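Local atomic coordinates of enoyl-CoA hydratase subunit II (Geobacillus kaustophilus, PDB entry 2EJ5), a protein that probably catalyses the addition of water to the double bond of enoyl-CoA thioesters, as crotonase-like hydratases do, perhaps within phenylacetic acid catabolism. Residues Thr4-Val9 / Trp15-Arg20; Val98-Gly103 / Ser183-Glu188. All coordinates share one frame; numbering follows the deposited sequence.

Contact 1: Thr4-Val9 / Trp15-Arg20; sequences TIRYEV and WLTLNR
R6 carries its CG anti to the backbone N (chi1 -162°) and then bends at chi3 (69°), which lays the arm alongside T17, the two side chains pointing the same way. CG2 of T17 sits over one face of the R6 guanidinium, offset toward its rim, with CG2 and NH2 of R6 4.0 Å apart. OG1 of T17 has a water at 2.7 Å, and the same water takes a weak bond from NH2 of R6. The amide of N19 approaches the guanidinium obliquely, its plane turned 73° from it, without bonding to it.

The backbones pair antiparallel. R6 and T17 form a hydrogen-bonded pair with two nearly straight bonds, R6 N to T17 O at 2.8 Å and T17 N to R6 O at 2.7 Å. E8 and W15 form the next hydrogen-bonded pair, and O of E8 also lies at the edge of the indole, 3.6 Å from CD1 of W15. Beyond the strand ends N19 N still reaches T4 O, but weakly. Beside this, T4 and R20 run side by side in one direction, T4 CG2 4.1 Å from R20 CD.

I5, Y7, L16 and L18 point to the other face of the sheet. There CD1 of I5 meets CD2 of L16 at 3.7 Å, the two chains crossing at a slant.

The polar ends of T4 and R20 are tied elsewhere, T4 OG1 to E34, and R20 to the carbonyl of A26 and, by a salt bridge, to D65. Helix 29-44 packs on the I5 face, touching Y7 through A42 and L18 through M31, while strand 50-55 joins strand 13-18 by backbone hydrogen bonds at L16 and L18.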
loop_
_atom_site.group_PDB
_atom_site.type_symbol
_atom_site.label_atom_id
_atom_site.label_comp_id
_atom_site.label_asym_id
_atom_site.label_seq_id
_atom_site.Cartn_x
_atom_site.Cartn_y
_atom_site.Cartn_z
ATOM N N THR A 4 14.126 -30.460 14.300
ATOM C CA THR A 4 14.207 -29.052 14.701
ATOM C C THR A 4 12.821 -28.405 14.777
ATOM O O THR A 4 12.688 -27.300 15.278
ATOM C CB THR A 4 15.073 -28.222 13.743
ATOM O OG1 THR A 4 14.447 -28.205 12.453
ATOM C CG2 THR A 4 16.494 -28.813 13.640
ATOM N N ILE A 5 11.822 -29.095 14.249
ATOM C CA ILE A 5 10.433 -28.667 14.362
ATOM C C ILE A 5 9.568 -29.843 14.793
ATOM O O ILE A 5 9.999 -31.022 14.753
ATOM C CB ILE A 5 9.883 -28.108 13.014
ATOM C CG1 ILE A 5 9.598 -29.250 12.037
ATOM C CG2 ILE A 5 10.852 -27.033 12.417
ATOM C CD1 ILE A 5 8.760 -28.857 10.861
ATOM N N ARG A 6 8.346 -29.501 15.181
ATOM C CA ARG A 6 7.291 -30.443 15.512
ATOM C C ARG A 6 6.167 -30.161 14.524
ATOM O O ARG A 6 5.811 -28.994 14.270
ATOM C CB ARG A 6 6.853 -30.245 16.977
ATOM C CG ARG A 6 6.081 -31.396 17.616
ATOM C CD ARG A 6 6.135 -31.269 19.173
ATOM N NE ARG A 6 5.375 -30.121 19.667
ATOM C CZ ARG A 6 5.760 -29.313 20.657
ATOM N NH1 ARG A 6 6.929 -29.489 21.272
ATOM N NH2 ARG A 6 4.977 -28.296 21.009
ATOM N N TYR A 7 5.658 -31.233 13.923
ATOM C CA TYR A 7 4.559 -31.158 13.000
ATOM C C TYR A 7 3.508 -32.123 13.496
ATOM O O TYR A 7 3.762 -33.320 13.597
ATOM C CB TYR A 7 5.017 -31.517 11.583
ATOM C CG TYR A 7 3.930 -31.458 10.540
ATOM C CD1 TYR A 7 3.517 -30.230 9.980
ATOM C CD2 TYR A 7 3.310 -32.616 10.101
ATOM C CE1 TYR A 7 2.512 -30.187 9.018
ATOM C CE2 TYR A 7 2.301 -32.573 9.165
ATOM C CZ TYR A 7 1.909 -31.357 8.612
ATOM O OH TYR A 7 0.921 -31.352 7.647
ATOM N N GLU A 8 2.338 -31.589 13.828
ATOM C CA GLU A 8 1.262 -32.374 14.413
ATOM C C GLU A 8 -0.058 -31.848 13.857
ATOM O O GLU A 8 -0.337 -30.656 13.953
ATOM C CB GLU A 8 1.313 -32.201 15.931
ATOM C CG GLU A 8 0.552 -33.244 16.732
ATOM C CD GLU A 8 0.721 -33.059 18.237
ATOM O OE1 GLU A 8 1.798 -32.576 18.700
ATOM O OE2 GLU A 8 -0.240 -33.402 18.966
ATOM N N VAL A 9 -0.835 -32.714 13.224
ATOM C CA VAL A 9 -2.186 -32.365 12.834
ATOM C C VAL A 9 -3.136 -32.667 14.024
ATOM O O VAL A 9 -3.164 -33.790 14.549
ATOM C CB VAL A 9 -2.629 -33.083 11.522
ATOM C CG1 VAL A 9 -4.066 -32.722 11.120
ATOM C CG2 VAL A 9 -1.677 -32.752 10.366
ATOM N N TRP A 15 -0.194 -28.024 13.139
ATOM C CA TRP A 15 0.551 -27.225 14.075
ATOM C C TRP A 15 2.029 -27.434 13.728
ATOM O O TRP A 15 2.584 -28.545 13.873
ATOM C CB TRP A 15 0.215 -27.639 15.504
ATOM C CG TRP A 15 -1.223 -27.335 15.866
ATOM C CD1 TRP A 15 -2.350 -28.110 15.592
ATOM C CD2 TRP A 15 -1.698 -26.160 16.527
ATOM N NE1 TRP A 15 -3.479 -27.475 16.054
ATOM C CE2 TRP A 15 -3.111 -26.282 16.638
ATOM C CE3 TRP A 15 -1.070 -25.009 17.036
ATOM C CZ2 TRP A 15 -3.898 -25.294 17.241
ATOM C CZ3 TRP A 15 -1.842 -24.031 17.631
ATOM C CH2 TRP A 15 -3.255 -24.182 17.737
ATOM N N LEU A 16 2.649 -26.392 13.193
ATOM C CA LEU A 16 4.066 -26.429 12.832
ATOM C C LEU A 16 4.804 -25.636 13.893
ATOM O O LEU A 16 4.754 -24.390 13.963
ATOM C CB LEU A 16 4.256 -25.919 11.377
ATOM C CG LEU A 16 5.572 -26.280 10.649
ATOM C CD1 LEU A 16 5.549 -25.919 9.163
ATOM C CD2 LEU A 16 6.804 -25.707 11.352
ATOM N N THR A 17 5.447 -26.349 14.816
ATOM C CA THR A 17 6.109 -25.670 15.905
ATOM C C THR A 17 7.627 -25.658 15.641
ATOM O O THR A 17 8.258 -26.720 15.500
ATOM C CB THR A 17 5.767 -26.332 17.246
ATOM O OG1 THR A 17 4.355 -26.214 17.485
ATOM C CG2 THR A 17 6.511 -25.708 18.368
ATOM N N LEU A 18 8.199 -24.458 15.559
ATOM C CA LEU A 18 9.646 -24.297 15.445
ATOM C C LEU A 18 10.284 -24.684 16.775
ATOM O O LEU A 18 9.890 -24.159 17.813
ATOM C CB LEU A 18 10.000 -22.841 15.136
ATOM C CG LEU A 18 9.242 -22.191 13.963
ATOM C CD1 LEU A 18 9.768 -20.763 13.741
ATOM C CD2 LEU A 18 9.333 -23.044 12.673
ATOM N N ASN A 19 11.291 -25.564 16.745
ATOM C CA ASN A 19 11.663 -26.311 17.962
ATOM C C ASN A 19 13.182 -26.391 18.268
ATOM O O ASN A 19 13.767 -27.466 18.295
ATOM C CB ASN A 19 11.013 -27.700 17.881
ATOM C CG ASN A 19 10.828 -28.368 19.238
ATOM O OD1 ASN A 19 10.904 -27.723 20.277
ATOM N ND2 ASN A 19 10.544 -29.680 19.219
ATOM N N ARG A 20 13.808 -25.232 18.489
ATOM C CA ARG A 20 15.178 -25.134 18.997
ATOM C C ARG A 20 15.091 -24.116 20.109
ATOM O O ARG A 20 15.712 -23.064 20.054
ATOM C CB ARG A 20 16.180 -24.718 17.901
ATOM C CG ARG A 20 16.373 -25.804 16.828
ATOM C CD ARG A 20 17.409 -25.437 15.759
ATOM N NE ARG A 20 18.792 -25.434 16.250
ATOM C CZ ARG A 20 19.543 -24.347 16.383
ATOM N NH1 ARG A 20 19.051 -23.153 16.056
ATOM N NH2 ARG A 20 20.794 -24.438 16.855
HETATM O O HOH W 1 3.328 -25.804 19.927
#

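Contact 2: Val98-Gly103 / Ser183-Glu188; sequences VAAVNG and SDWEEE
The CA atoms of N102 and W185, the nearest pair, are 8.1 Å apart, so a single indole from helix 185-197 has to span the distance to strand 97-101. A chi1 of 178° swings the W185 indole out from the helix, trans to its own N, and its benzo end arrives at the strand. CZ2 of W185 lies 3.7 Å from CA of N102 and 3.9 Å from CB of A100, and the A100 carbonyl carbon sits at the ring edge, near its plane. The neighbouring CH2 of W185 comes 3.7 Å from O of V101. The contact is buried and entirely of van der Waals kind. The amide of N102 turns elsewhere, OD1 accepting from G55 N. Replacing the tryptophan by an alanine here would probably open a gap between helix and strand, leaving A100 and N102 without their indole neighbour. V189, one turn further on, packs on A100 as well. This is helix-on-sheet packing of the crotonase fold, with helix 185-197 set against an inner parallel strand, 97-101, of the main sheet.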
loop_
_atom_site.group_PDB
_atom_site.type_symbol
_atom_site.label_atom_id
_atom_site.label_comp_id
_atom_site.label_asym_id
_atom_site.label_seq_id
_atom_site.Cartn_x
_atom_site.Cartn_y
_atom_site.Cartn_z
ATOM N N VAL A 98 -1.455 -19.223 9.859
ATOM C CA VAL A 98 -1.411 -18.293 10.937
ATOM C C VAL A 98 -0.051 -18.327 11.601
ATOM O O VAL A 98 0.407 -19.394 12.025
ATOM C CB VAL A 98 -2.486 -18.700 12.032
ATOM C CG1 VAL A 98 -2.505 -17.667 13.132
ATOM C CG2 VAL A 98 -3.861 -18.897 11.384
ATOM N N ALA A 99 0.596 -17.178 11.711
ATOM C CA ALA A 99 1.783 -17.024 12.576
ATOM C C ALA A 99 1.272 -16.718 13.981
ATOM O O ALA A 99 0.684 -15.667 14.204
ATOM C CB ALA A 99 2.665 -15.910 12.086
ATOM N N ALA A 100 1.405 -17.687 14.884
ATOM C CA ALA A 100 1.103 -17.500 16.287
ATOM C C ALA A 100 2.382 -17.040 17.006
ATOM O O ALA A 100 3.198 -17.872 17.467
ATOM C CB ALA A 100 0.572 -18.811 16.893
ATOM N N VAL A 101 2.588 -15.725 17.054
ATOM C CA VAL A 101 3.853 -15.157 17.501
ATOM C C VAL A 101 3.805 -15.078 19.041
ATOM O O VAL A 101 3.294 -14.114 19.605
ATOM C CB VAL A 101 4.122 -13.745 16.853
ATOM C CG1 VAL A 101 5.529 -13.194 17.288
ATOM C CG2 VAL A 101 3.995 -13.831 15.328
ATOM N N ASN A 102 4.294 -16.134 19.687
ATOM C CA ASN A 102 4.245 -16.300 21.156
ATOM C C ASN A 102 5.236 -15.454 21.951
ATOM O O ASN A 102 5.032 -15.216 23.149
ATOM C CB ASN A 102 4.455 -17.773 21.532
ATOM C CG ASN A 102 5.700 -18.366 20.911
ATOM O OD1 ASN A 102 5.793 -18.495 19.683
ATOM N ND2 ASN A 102 6.659 -18.780 21.760
ATOM N N GLY A 103 6.298 -14.992 21.291
ATOM C CA GLY A 103 7.285 -14.138 21.945
ATOM C C GLY A 103 8.096 -13.436 20.862
ATOM O O GLY A 103 7.558 -13.127 19.799
ATOM N N SER A 183 -2.778 -15.211 29.563
ATOM C CA SER A 183 -3.604 -16.302 30.108
ATOM C C SER A 183 -4.518 -16.944 29.049
ATOM O O SER A 183 -4.917 -18.100 29.189
ATOM C CB SER A 183 -4.447 -15.791 31.277
ATOM O OG SER A 183 -5.309 -14.775 30.838
ATOM N N ASP A 184 -4.844 -16.174 28.007
ATOM C CA ASP A 184 -5.823 -16.538 26.961
ATOM C C ASP A 184 -5.170 -17.177 25.733
ATOM O O ASP A 184 -5.846 -17.634 24.819
ATOM C CB ASP A 184 -6.552 -15.286 26.498
ATOM C CG ASP A 184 -7.515 -14.752 27.548
ATOM O OD1 ASP A 184 -7.718 -15.442 28.576
ATOM O OD2 ASP A 184 -8.065 -13.655 27.336
ATOM N N TRP A 185 -3.850 -17.199 25.742
ATOM C CA TRP A 185 -3.060 -17.485 24.565
ATOM C C TRP A 185 -3.407 -18.815 23.914
ATOM O O TRP A 185 -3.842 -18.837 22.751
ATOM C CB TRP A 185 -1.570 -17.437 24.920
ATOM C CG TRP A 185 -0.677 -17.767 23.753
ATOM C CD1 TRP A 185 0.146 -18.867 23.607
ATOM C CD2 TRP A 185 -0.538 -16.996 22.550
ATOM N NE1 TRP A 185 0.798 -18.812 22.380
ATOM C CE2 TRP A 185 0.385 -17.679 21.716
ATOM C CE3 TRP A 185 -1.093 -15.783 22.103
ATOM C CZ2 TRP A 185 0.764 -17.181 20.473
ATOM C CZ3 TRP A 185 -0.729 -15.310 20.853
ATOM C CH2 TRP A 185 0.198 -16.000 20.063
ATOM N N GLU A 186 -3.235 -19.929 24.644
ATOM C CA GLU A 186 -3.395 -21.236 23.998
ATOM C C GLU A 186 -4.818 -21.413 23.424
ATOM O O GLU A 186 -5.000 -21.933 22.325
ATOM C CB GLU A 186 -3.024 -22.415 24.930
ATOM C CG GLU A 186 -1.680 -22.315 25.669
ATOM C CD GLU A 186 -0.452 -22.641 24.792
ATOM O OE1 GLU A 186 -0.621 -23.130 23.645
ATOM O OE2 GLU A 186 0.694 -22.415 25.266
ATOM N N GLU A 187 -5.830 -20.962 24.167
ATOM C CA GLU A 187 -7.212 -21.176 23.736
ATOM C C GLU A 187 -7.593 -20.280 22.566
ATOM O O GLU A 187 -8.270 -20.728 21.646
ATOM C CB GLU A 187 -8.221 -20.987 24.888
ATOM C CG GLU A 187 -9.675 -21.174 24.451
ATOM C CD GLU A 187 -10.060 -22.619 24.161
ATOM O OE1 GLU A 187 -9.276 -23.555 24.445
ATOM O OE2 GLU A 187 -11.170 -22.827 23.638
ATOM N N GLU A 188 -7.178 -19.024 22.595
ATOM C CA GLU A 188 -7.559 -18.114 21.495
ATOM C C GLU A 188 -6.897 -18.469 20.180
ATOM O O GLU A 188 -7.525 -18.331 19.114
ATOM C CB GLU A 188 -7.252 -16.671 21.836
ATOM C CG GLU A 188 -8.031 -16.182 22.991
ATOM C CD GLU A 188 -9.211 -15.368 22.577
ATOM O OE1 GLU A 188 -9.934 -15.758 21.606
ATOM O OE2 GLU A 188 -9.405 -14.323 23.243
#

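In the fold
Contact 1 and contact 2 use the same six-stranded sheet, their centres 15 Å apart and their nearest atoms about 5 Å, without touching. Strand 50-55 separates them: it pairs with strand 13-18 on one side and with strand 97-101 on the other, and T54 touches T17 while bonding to the A100 carbonyl. Along the chain they come in series, the N-terminal hairpin of contact 1 being complete before contact 2 begins; contact 2 then joins segments 80 residues apart. Contact 1 thus forms the antiparallel margin of the sheet, whereas contact 2 fastens a late helix onto its parallel middle, bringing distant parts of the crotonase-like chain together.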